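Local coordinates for phage-like element PBSX protein XepA (Bacillus subtilis, PDB 6IA5) that is of unknown function, belongs to a prophage lytic cassette, assembles as a pentamer and probably binds the cytoplasmic membrane, at the interface of chains A and B. Coordinates in Å, arbitrary orientation; residue numbers count along the deposited sequence, not the author numbering. Chains: chain A/B, Phage-like element PBSX protein XepA.

Contact 1: the interface of chains A and B. Residues chain A 40, 73, 75, 106, 134, 136; chain B 62-63, 66, 117.
B:Leu66 lies against the indole of A:Trp73 in an apolar patch of the subunit interface of the XepA pentamer, where strands 69-76 and 133-140 of chain A meet loops of chain B. Three CH-pi contacts lead. The branch carbon CG of B:Leu66 sits over the six-membered ring, 3.6 Å from its centroid, while methyl CD1 covers the five-membered ring and comes 3.5 Å from CE2 of A:Trp73. The two side chains slide past each other in opposite directions. The other methyl, CD2, turns to CB of A:Ala40. In the third contact B:Leu62 puts CB over the face of A:Tyr136, 4.0 Å from the ring centroid. Over the same face the backbone N of B:Gly63 lies 3.5 Å from CE2 of A:Tyr136.

Aliphatic packing continues past B:Leu62. With CG anti to the carbonyl carbon (chi1 -56°), its branch reaches on from the tyrosine: CD1 meets CG2 of A:Val134 at 3.7 Å, and both methyls lie 4.0 Å from CD1 of A:Leu106.

The arginine B:Arg117 closes the patch without bonding across it. It runs extended from CG to NE, at about a right angle to A:Tyr75, with ring and guanidinium planes 72° apart. Its CD lies above the tyrosine face, offset toward the rim, and the guanidinium nitrogen NH1 stands 3.4 Å from CD1 of A:Tyr75.

Contact 2: the interface of chains A and B. Residues chain A 9-10, 15, 17, 19, 21; chain B 3-4, 6, 8.
B:Tyr4 lays one face of its ring on A:Pro9 and A:Pro21, beside B:Tyr6, in a proline-aromatic cluster built from the N-terminal segments of two subunits of XepA, a protein related to B. subtilis YqxG/YqdC. B:Tyr6 can be followed outward. At CB the chain turns CG between the backbone N and the carbonyl carbon (chi1 61°), which sends the ring toward chain A. The CD2-CE2 edge meets CB of A:Pro21 at 3.9 Å, while methyl CG2 of A:Val19 lies under the ring face, 3.8 Å from CZ. The phenol OH ends against CB and CG of A:Pro9, the two side chains crossing at about a right angle. It also hydrogen-bonds, at 2.6 Å, to water 1, which lies at the ring edge, in plane. That water links on to the carbonyl oxygens A:Pro9 O and A:Lys15 O, so the hydroxyl reaches two partner segments.

On that one face of B:Tyr4, CB of A:Pro9 lies 3.4 Å from CE1. At its other rim CG of A:Pro21 is 3.6 Å from CE2. The B:Tyr4 backbone N donates to A:Leu10 O (3.1 Å), an oxygen that also sits at the ring edge. Farther along, B:Phe8 and A:Val19 meet tip to tip, CZ against CG2 at 3.7 Å.

Contact 3: the interface of chains A and B. Residues chain A 152-156; chain B 155-157.
A:Ile156 and B:Ile156 meet across a parallel beta pairing of two copies of strand 154-158, with A:Leu154 bridged to B:Ile156 and A:Gln155 to B:Asp157. The two isoleucines cross obliquely. In each, CG2 lies anti to the carbonyl carbon and CG1 between the backbone N and the carbonyl carbon (chi1 61° in A, 62° in B). The like conformers bring the CG2 methyls together at 3.7 Å, and CD1 of B:Ile156 reaches CG1 of A:Ile156 at 3.9 Å. CB of B:Ile156 also packs against the carbonyl oxygen of A:Leu154.

A:Gln155 and B:Asp157 lie side by side and point the same way, with amide and carboxylate planes 66° apart. The glutamine chain is bent at chi2, which carries its amide alongside the acid. NE2 is modelled 2.6 Å from OD1 of B:Asp157, but its N-H points elsewhere, so this close approach is not a hydrogen bond. Nearer the backbone, CB of B:Asp157 packs against CB of A:Pro153 at 3.8 Å.

The backbones hold these side chains in register. A:Leu154 N donates to B:Gln155 O at 2.9 Å, and B:Asp157 N donates to A:Leu154 O at 2.8 Å, so both polar backbone atoms of A:Leu154 are used by the neighbouring chain. A weak bond runs from A:Ile156 N to B:Asp157 O at 3.3 Å.

Contact 1: the interface of chains A and B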
ATOM      1  N   ALA A  40      30.245 -11.032 -11.801  1.00 26.20           N
ATOM      2  CA  ALA A  40      30.205 -10.780 -13.233  1.00 29.38           C
ATOM      3  C   ALA A  40      31.319 -11.568 -13.928  1.00 33.52           C
ATOM      4  O   ALA A  40      32.350 -11.891 -13.329  1.00 32.17           O
ATOM      5  CB  ALA A  40      30.324  -9.290 -13.518  1.00 28.19           C
ATOM      6  N   TRP A  73      26.930  -4.704 -18.524  1.00 28.90           N
ATOM      7  CA  TRP A  73      27.570  -3.401 -18.465  1.00 26.84           C
ATOM      8  C   TRP A  73      28.559  -3.318 -19.623  1.00 28.55           C
ATOM      9  O   TRP A  73      29.338  -4.262 -19.851  1.00 30.38           O
ATOM     10  CB  TRP A  73      28.346  -3.222 -17.156  1.00 25.88           C
ATOM     11  CG  TRP A  73      27.494  -3.179 -15.930  1.00 28.40           C
ATOM     12  CD1 TRP A  73      27.092  -2.067 -15.234  1.00 25.47           C
ATOM     13  CD2 TRP A  73      26.933  -4.314 -15.251  1.00 26.37           C
ATOM     14  NE1 TRP A  73      26.327  -2.441 -14.147  1.00 25.85           N
ATOM     15  CE2 TRP A  73      26.216  -3.807 -14.131  1.00 27.66           C
ATOM     16  CE3 TRP A  73      26.976  -5.692 -15.461  1.00 26.65           C
ATOM     17  CZ2 TRP A  73      25.571  -4.643 -13.227  1.00 28.64           C
ATOM     18  CZ3 TRP A  73      26.324  -6.520 -14.573  1.00 29.81           C
ATOM     19  CH2 TRP A  73      25.626  -5.999 -13.479  1.00 29.41           C
ATOM     20  N   TYR A  75      31.434  -0.622 -21.544  1.00 30.80           N
ATOM     21  CA  TYR A  75      32.230   0.584 -21.549  1.00 32.81           C
ATOM     22  C   TYR A  75      33.093   0.564 -22.807  1.00 28.81           C
ATOM     23  O   TYR A  75      33.791  -0.411 -23.033  1.00 31.70           O
ATOM     24  CB  TYR A  75      33.097   0.652 -20.284  1.00 28.98           C
ATOM     25  CG  TYR A  75      33.878   1.933 -20.200  1.00 34.02           C
ATOM     26  CD1 TYR A  75      35.110   2.063 -20.831  1.00 33.58           C
ATOM     27  CD2 TYR A  75      33.346   3.046 -19.547  1.00 34.15           C
ATOM     28  CE1 TYR A  75      35.794   3.267 -20.815  1.00 38.46           C
ATOM     29  CE2 TYR A  75      34.048   4.235 -19.477  1.00 36.90           C
ATOM     30  CZ  TYR A  75      35.269   4.348 -20.116  1.00 41.82           C
ATOM     31  OH  TYR A  75      35.956   5.526 -20.065  1.00 45.53           O
ATOM     32  N   LEU A 106      30.105   4.491 -18.810  1.00 28.83           N
ATOM     33  CA  LEU A 106      29.651   3.165 -18.404  1.00 30.04           C
ATOM     34  C   LEU A 106      28.135   3.099 -18.542  1.00 29.11           C
ATOM     35  O   LEU A 106      27.428   3.972 -18.062  1.00 30.05           O
ATOM     36  CB  LEU A 106      30.083   2.807 -16.980  1.00 27.88           C
ATOM     37  CG  LEU A 106      29.575   1.441 -16.502  1.00 28.03           C
ATOM     38  CD1 LEU A 106      30.275   0.317 -17.251  1.00 25.37           C
ATOM     39  CD2 LEU A 106      29.730   1.280 -15.004  1.00 27.57           C
ATOM     40  N   VAL A 134      35.170  -2.952 -22.870  1.00 28.47           N
ATOM     41  CA  VAL A 134      34.937  -4.097 -21.997  1.00 30.35           C
ATOM     42  C   VAL A 134      33.428  -4.329 -21.926  1.00 31.92           C
ATOM     43  O   VAL A 134      32.635  -3.367 -21.935  1.00 28.43           O
ATOM     44  CB  VAL A 134      35.496  -3.931 -20.563  1.00 34.04           C
ATOM     45  CG1 VAL A 134      37.021  -3.948 -20.516  1.00 31.99           C
ATOM     46  CG2 VAL A 134      34.932  -2.695 -19.862  1.00 30.14           C
ATOM     47  N   TYR A 136      30.723  -6.748 -19.563  1.00 29.13           N
ATOM     48  CA  TYR A 136      30.549  -7.609 -18.395  1.00 27.64           C
ATOM     49  C   TYR A 136      29.117  -8.139 -18.334  1.00 28.36           C
ATOM     50  O   TYR A 136      28.164  -7.432 -18.688  1.00 27.02           O
ATOM     51  CB  TYR A 136      30.843  -6.838 -17.106  1.00 27.26           C
ATOM     52  CG  TYR A 136      32.318  -6.726 -16.784  1.00 30.70           C
ATOM     53  CD1 TYR A 136      33.123  -5.778 -17.414  1.00 30.81           C
ATOM     54  CD2 TYR A 136      32.918  -7.595 -15.877  1.00 32.23           C
ATOM     55  CE1 TYR A 136      34.475  -5.671 -17.122  1.00 32.58           C
ATOM     56  CE2 TYR A 136      34.271  -7.511 -15.573  1.00 29.62           C
ATOM     57  CZ  TYR A 136      35.051  -6.559 -16.216  1.00 34.18           C
ATOM     58  OH  TYR A 136      36.380  -6.470 -15.929  1.00 35.18           O
TER
ATOM     59  N   LEU B  62      34.013  -2.484 -12.241  1.00 28.47           N
ATOM     60  CA  LEU B  62      33.957  -3.638 -13.123  1.00 30.64           C
ATOM     61  C   LEU B  62      35.003  -4.661 -12.671  1.00 33.94           C
ATOM     62  O   LEU B  62      36.181  -4.339 -12.493  1.00 35.87           O
ATOM     63  CB  LEU B  62      34.213  -3.198 -14.564  1.00 31.53           C
ATOM     64  CG  LEU B  62      33.271  -2.112 -15.102  1.00 33.81           C
ATOM     65  CD1 LEU B  62      33.540  -1.855 -16.578  1.00 30.91           C
ATOM     66  CD2 LEU B  62      31.802  -2.444 -14.854  1.00 28.13           C
ATOM     67  N   GLY B  63      34.553  -5.899 -12.474  1.00 33.23           N
ATOM     68  CA  GLY B  63      35.417  -6.948 -11.979  1.00 30.88           C
ATOM     69  C   GLY B  63      34.583  -8.197 -11.743  1.00 28.64           C
ATOM     70  O   GLY B  63      33.405  -8.228 -12.098  1.00 29.63           O
ATOM     71  N   LEU B  66      30.612  -7.192  -9.244  1.00 26.15           N
ATOM     72  CA  LEU B  66      30.213  -5.948  -9.894  1.00 27.00           C
ATOM     73  C   LEU B  66      29.630  -4.976  -8.855  1.00 26.92           C
ATOM     74  O   LEU B  66      28.504  -5.135  -8.391  1.00 29.58           O
ATOM     75  CB  LEU B  66      29.210  -6.325 -10.994  1.00 25.68           C
ATOM     76  CG  LEU B  66      29.104  -5.358 -12.171  1.00 29.04           C
ATOM     77  CD1 LEU B  66      28.766  -3.930 -11.749  1.00 26.18           C
ATOM     78  CD2 LEU B  66      30.322  -5.400 -13.084  1.00 27.14           C
ATOM     79  N   ARG B 117      31.896   4.470 -13.993  1.00 28.71           N
ATOM     80  CA  ARG B 117      32.746   3.298 -13.894  1.00 28.71           C
ATOM     81  C   ARG B 117      33.556   3.265 -12.584  1.00 28.85           C
ATOM     82  O   ARG B 117      33.758   2.186 -12.032  1.00 30.27           O
ATOM     83  CB  ARG B 117      33.650   3.211 -15.124  1.00 30.23           C
ATOM     84  CG  ARG B 117      34.553   1.987 -15.078  1.00 34.53           C
ATOM     85  CD  ARG B 117      35.192   1.708 -16.416  1.00 35.30           C
ATOM     86  NE  ARG B 117      36.142   0.647 -16.170  1.00 37.15           N
ATOM     87  CZ  ARG B 117      36.908   0.101 -17.109  1.00 39.23           C
ATOM     88  NH1 ARG B 117      36.861   0.532 -18.358  1.00 31.50           N
ATOM     89  NH2 ARG B 117      37.706  -0.896 -16.790  1.00 36.52           N
TER

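Contact 2: the interface of chains A and B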
ATOM      1  N   PRO A   9      42.058 -15.019   7.222  1.00 40.73           N
ATOM      2  CA  PRO A   9      42.544 -14.995   8.601  1.00 37.44           C
ATOM      3  C   PRO A   9      42.628 -16.424   9.140  1.00 37.71           C
ATOM      4  O   PRO A   9      42.029 -17.342   8.579  1.00 40.07           O
ATOM      5  CB  PRO A   9      41.451 -14.193   9.345  1.00 38.14           C
ATOM      6  CG  PRO A   9      40.199 -14.437   8.514  1.00 34.71           C
ATOM      7  CD  PRO A   9      40.711 -14.447   7.086  1.00 34.00           C
ATOM      8  N   LEU A  10      43.359 -16.579  10.247  1.00 36.33           N
ATOM      9  CA  LEU A  10      43.474 -17.841  10.950  1.00 40.59           C
ATOM     10  C   LEU A  10      42.730 -17.669  12.269  1.00 37.76           C
ATOM     11  O   LEU A  10      42.793 -16.588  12.852  1.00 40.28           O
ATOM     12  CB  LEU A  10      44.961 -18.141  11.224  1.00 45.95           C
ATOM     13  CG  LEU A  10      45.831 -18.827  10.166  1.00 48.68           C
ATOM     14  CD1 LEU A  10      45.369 -18.672   8.725  1.00 41.30           C
ATOM     15  CD2 LEU A  10      47.299 -18.440  10.326  1.00 46.52           C
ATOM     16  N   LYS A  15      43.559 -22.257  12.266  1.00 49.80           N
ATOM     17  CA  LYS A  15      42.769 -22.712  11.115  1.00 48.35           C
ATOM     18  C   LYS A  15      42.320 -21.537  10.245  1.00 44.74           C
ATOM     19  O   LYS A  15      41.718 -20.591  10.745  1.00 43.73           O
ATOM     20  CB  LYS A  15      41.586 -23.576  11.547  1.00 42.96           C
ATOM     21  CG  LYS A  15      42.012 -24.865  12.232  1.00 49.92           C
ATOM     22  CD  LYS A  15      40.900 -25.545  12.981  1.00 55.66           C
ATOM     23  CE  LYS A  15      41.390 -26.587  13.971  1.00 57.87           C
ATOM     24  NZ  LYS A  15      42.266 -27.565  13.276  1.00 63.69           N
ATOM     25  N   GLY A  17      40.086 -19.673   7.331  1.00 37.97           N
ATOM     26  CA  GLY A  17      38.674 -19.688   6.962  1.00 34.68           C
ATOM     27  C   GLY A  17      38.324 -18.423   6.197  1.00 33.62           C
ATOM     28  O   GLY A  17      38.955 -17.387   6.413  1.00 32.66           O
ATOM     29  N   VAL A  19      36.359 -16.018   6.514  1.00 31.66           N
ATOM     30  CA  VAL A  19      35.519 -15.383   7.517  1.00 29.92           C
ATOM     31  C   VAL A  19      36.119 -14.023   7.862  1.00 31.75           C
ATOM     32  O   VAL A  19      37.269 -13.737   7.531  1.00 26.83           O
ATOM     33  CB  VAL A  19      35.336 -16.241   8.783  1.00 28.41           C
ATOM     34  CG1 VAL A  19      34.681 -17.578   8.467  1.00 26.54           C
ATOM     35  CG2 VAL A  19      36.651 -16.433   9.561  1.00 30.15           C
ATOM     36  N   PRO A  21      36.272 -11.516  11.562  1.00 29.66           N
ATOM     37  CA  PRO A  21      35.965 -11.483  12.996  1.00 31.74           C
ATOM     38  C   PRO A  21      34.971 -10.359  13.277  1.00 29.24           C
ATOM     39  O   PRO A  21      34.917  -9.396  12.512  1.00 28.27           O
ATOM     40  CB  PRO A  21      37.347 -11.147  13.618  1.00 29.78           C
ATOM     41  CG  PRO A  21      38.030 -10.290  12.555  1.00 31.29           C
ATOM     42  CD  PRO A  21      37.545 -10.849  11.227  1.00 30.12           C
TER
ATOM     43  N   LYS B   3      46.794 -14.945  13.954  1.00 71.52           N
ATOM     44  CA  LYS B   3      45.654 -15.657  14.613  1.00 81.67           C
ATOM     45  C   LYS B   3      44.804 -14.629  15.355  1.00 84.05           C
ATOM     46  O   LYS B   3      45.323 -13.706  15.971  1.00 94.72           O
ATOM     47  CB  LYS B   3      46.145 -16.774  15.544  1.00 82.19           C
ATOM     48  CG  LYS B   3      46.890 -17.898  14.842  1.00 85.12           C
ATOM     49  CD  LYS B   3      47.374 -18.972  15.773  1.00 81.35           C
ATOM     50  CE  LYS B   3      48.692 -19.565  15.323  1.00 75.97           C
ATOM     51  NZ  LYS B   3      48.770 -21.013  15.634  1.00 73.33           N
ATOM     52  N   TYR B   4      43.482 -14.807  15.286  1.00 82.40           N
ATOM     53  CA  TYR B   4      42.521 -13.903  15.904  1.00 70.71           C
ATOM     54  C   TYR B   4      42.006 -14.528  17.199  1.00 63.30           C
ATOM     55  O   TYR B   4      42.410 -15.624  17.566  1.00 67.06           O
ATOM     56  CB  TYR B   4      41.374 -13.615  14.930  1.00 72.38           C
ATOM     57  CG  TYR B   4      41.740 -12.662  13.824  1.00 67.66           C
ATOM     58  CD1 TYR B   4      42.508 -13.098  12.754  1.00 66.35           C
ATOM     59  CD2 TYR B   4      41.317 -11.342  13.845  1.00 60.83           C
ATOM     60  CE1 TYR B   4      42.858 -12.236  11.726  1.00 71.22           C
ATOM     61  CE2 TYR B   4      41.665 -10.465  12.829  1.00 64.05           C
ATOM     62  CZ  TYR B   4      42.422 -10.921  11.760  1.00 68.20           C
ATOM     63  OH  TYR B   4      42.774 -10.090  10.736  1.00 71.71           O
ATOM     64  N   TYR B   6      38.782 -15.434  17.765  1.00 44.01           N
ATOM     65  CA  TYR B   6      37.708 -16.411  17.626  1.00 43.56           C
ATOM     66  C   TYR B   6      38.344 -17.786  17.406  1.00 40.26           C
ATOM     67  O   TYR B   6      39.477 -17.890  16.924  1.00 36.87           O
ATOM     68  CB  TYR B   6      36.751 -16.045  16.481  1.00 38.18           C
ATOM     69  CG  TYR B   6      37.443 -16.004  15.141  1.00 38.66           C
ATOM     70  CD1 TYR B   6      37.618 -17.163  14.397  1.00 33.10           C
ATOM     71  CD2 TYR B   6      37.968 -14.825  14.639  1.00 36.44           C
ATOM     72  CE1 TYR B   6      38.261 -17.138  13.165  1.00 30.76           C
ATOM     73  CE2 TYR B   6      38.639 -14.793  13.428  1.00 36.02           C
ATOM     74  CZ  TYR B   6      38.817 -15.959  12.705  1.00 31.76           C
ATOM     75  OH  TYR B   6      39.474 -15.941  11.508  1.00 32.80           O
ATOM     76  N   PHE B   8      37.161 -21.667  15.741  1.00 39.88           N
ATOM     77  CA  PHE B   8      36.134 -22.497  15.136  1.00 40.16           C
ATOM     78  C   PHE B   8      35.807 -23.666  16.056  1.00 46.15           C
ATOM     79  O   PHE B   8      36.721 -24.326  16.559  1.00 47.20           O
ATOM     80  CB  PHE B   8      36.575 -23.003  13.763  1.00 35.77           C
ATOM     81  CG  PHE B   8      36.777 -21.910  12.745  1.00 38.72           C
ATOM     82  CD1 PHE B   8      35.874 -20.852  12.649  1.00 33.40           C
ATOM     83  CD2 PHE B   8      37.859 -21.946  11.869  1.00 37.44           C
ATOM     84  CE1 PHE B   8      36.066 -19.847  11.706  1.00 36.20           C
ATOM     85  CE2 PHE B   8      38.031 -20.951  10.916  1.00 40.18           C
ATOM     86  CZ  PHE B   8      37.135 -19.899  10.838  1.00 37.84           C
TER
HETATM   87  O   HOH W   1      39.931 -18.175  10.255  1.00 34.75           O

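Contact 3: the interface of chains A and B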
ATOM      1  N   THR A 152       6.873  -2.233  11.970  1.00 87.12           N
ATOM      2  CA  THR A 152       6.861  -0.863  11.493  1.00 75.40           C
ATOM      3  C   THR A 152       6.028  -0.788  10.220  1.00 68.73           C
ATOM      4  O   THR A 152       6.202  -1.585   9.298  1.00 58.81           O
ATOM      5  CB  THR A 152       8.283  -0.305  11.362  1.00 83.19           C
ATOM      6  OG1 THR A 152       9.207  -1.404  11.352  1.00 79.91           O
ATOM      7  CG2 THR A 152       8.646   0.668  12.465  1.00 80.80           C
ATOM      8  N   PRO A 153       5.046   0.139  10.165  1.00 59.18           N
ATOM      9  CA  PRO A 153       4.288   0.361   8.938  1.00 59.35           C
ATOM     10  C   PRO A 153       5.296   0.720   7.850  1.00 57.07           C
ATOM     11  O   PRO A 153       6.312   1.334   8.129  1.00 62.17           O
ATOM     12  CB  PRO A 153       3.412   1.580   9.280  1.00 58.86           C
ATOM     13  CG  PRO A 153       3.248   1.494  10.782  1.00 59.52           C
ATOM     14  CD  PRO A 153       4.588   0.981  11.282  1.00 64.53           C
ATOM     15  N   LEU A 154       5.024   0.311   6.611  1.00 51.60           N
ATOM     16  CA  LEU A 154       5.775   0.810   5.471  1.00 51.77           C
ATOM     17  C   LEU A 154       5.213   2.177   5.093  1.00 58.42           C
ATOM     18  O   LEU A 154       4.000   2.382   5.061  1.00 52.70           O
ATOM     19  CB  LEU A 154       5.616  -0.185   4.316  1.00 54.01           C
ATOM     20  CG  LEU A 154       6.059  -1.613   4.659  1.00 63.98           C
ATOM     21  CD1 LEU A 154       5.881  -2.567   3.492  1.00 58.95           C
ATOM     22  CD2 LEU A 154       7.491  -1.645   5.195  1.00 55.13           C
ATOM     23  N   GLN A 155       6.106   3.115   4.783  1.00 57.19           N
ATOM     24  CA  GLN A 155       5.742   4.348   4.106  1.00 59.62           C
ATOM     25  C   GLN A 155       5.492   4.019   2.637  1.00 61.79           C
ATOM     26  O   GLN A 155       6.306   3.362   1.989  1.00 60.93           O
ATOM     27  CB  GLN A 155       6.893   5.342   4.195  1.00 69.62           C
ATOM     28  CG  GLN A 155       7.282   5.663   5.624  1.00 74.79           C
ATOM     29  CD  GLN A 155       6.491   6.868   6.054  1.00 81.28           C
ATOM     30  OE1 GLN A 155       6.418   7.865   5.341  1.00 79.10           O
ATOM     31  NE2 GLN A 155       5.880   6.775   7.220  1.00 90.20           N
ATOM     32  N   ILE A 156       4.348   4.468   2.121  1.00 58.24           N
ATOM     33  CA  ILE A 156       3.968   4.177   0.752  0.60 55.36           C
ATOM     34  C   ILE A 156       3.714   5.490   0.025  1.00 59.66           C
ATOM     35  O   ILE A 156       3.443   6.515   0.640  1.00 67.64           O
ATOM     36  CB  ILE A 156       2.785   3.190   0.653  0.60 58.67           C
ATOM     37  CG1 ILE A 156       1.507   3.711   1.315  0.60 61.87           C
ATOM     38  CG2 ILE A 156       3.185   1.813   1.145  0.60 58.04           C
ATOM     39  CD1 ILE A 156       0.666   4.548   0.396  0.60 61.82           C
TER
ATOM     40  N   GLN B 155       1.187  -3.680   7.215  1.00 54.81           N
ATOM     41  CA  GLN B 155       0.720  -2.409   7.736  1.00 58.71           C
ATOM     42  C   GLN B 155       1.406  -1.288   6.969  1.00 60.35           C
ATOM     43  O   GLN B 155       2.627  -1.287   6.844  1.00 61.14           O
ATOM     44  CB  GLN B 155       1.116  -2.302   9.205  1.00 65.61           C
ATOM     45  CG  GLN B 155       0.469  -3.374  10.055  1.00 69.18           C
ATOM     46  CD  GLN B 155      -0.829  -2.809  10.570  1.00 80.33           C
ATOM     47  OE1 GLN B 155      -0.871  -1.689  11.081  1.00 73.58           O
ATOM     48  NE2 GLN B 155      -1.901  -3.577  10.439  1.00 88.34           N
ATOM     49  N   ILE B 156       0.612  -0.358   6.440  1.00 61.31           N
ATOM     50  CA  ILE B 156       1.159   0.747   5.675  1.00 65.79           C
ATOM     51  C   ILE B 156       0.670   2.041   6.303  1.00 63.57           C
ATOM     52  O   ILE B 156      -0.365   2.076   6.965  1.00 71.62           O
ATOM     53  CB  ILE B 156       0.872   0.656   4.157  1.00 63.62           C
ATOM     54  CG1 ILE B 156      -0.616   0.697   3.821  1.00 61.46           C
ATOM     55  CG2 ILE B 156       1.561  -0.551   3.535  1.00 61.30           C
ATOM     56  CD1 ILE B 156      -1.132   2.089   3.652  1.00 71.15           C
ATOM     57  N   ASP B 157       1.464   3.094   6.112  1.00 64.40           N
ATOM     58  CA  ASP B 157       1.142   4.418   6.600  1.00 71.54           C
ATOM     59  C   ASP B 157       1.491   5.428   5.507  1.00 79.49           C
ATOM     60  O   ASP B 157       2.167   5.142   4.513  1.00 70.85           O
ATOM     61  CB  ASP B 157       1.624   4.659   8.038  1.00 76.27           C
ATOM     62  CG  ASP B 157       2.716   5.697   8.170  1.00 86.69           C
ATOM     63  OD1 ASP B 157       3.434   5.917   7.173  1.00 92.16           O
ATOM     64  OD2 ASP B 157       2.813   6.305   9.252  1.00 86.62           O
TER

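The centres of the C-alpha atoms of contacts 1 and 2 are about 32 Å apart, those of contacts 1 and 3 about 36 Å, and those of contacts 2 and 3 about 41 Å. No residue is shared among them. Contact 1 joins strands and neighbouring loops of one subunit to loops of the next, contact 2 joins N-terminal segments, and contact 3 pairs strand 154-158 with its own copy at a two-residue offset. An interface that is not an exact two-fold suits head-to-tail repetition around the five-subunit assembly. Spread widely, the three probably limit rocking of neighbouring subunits.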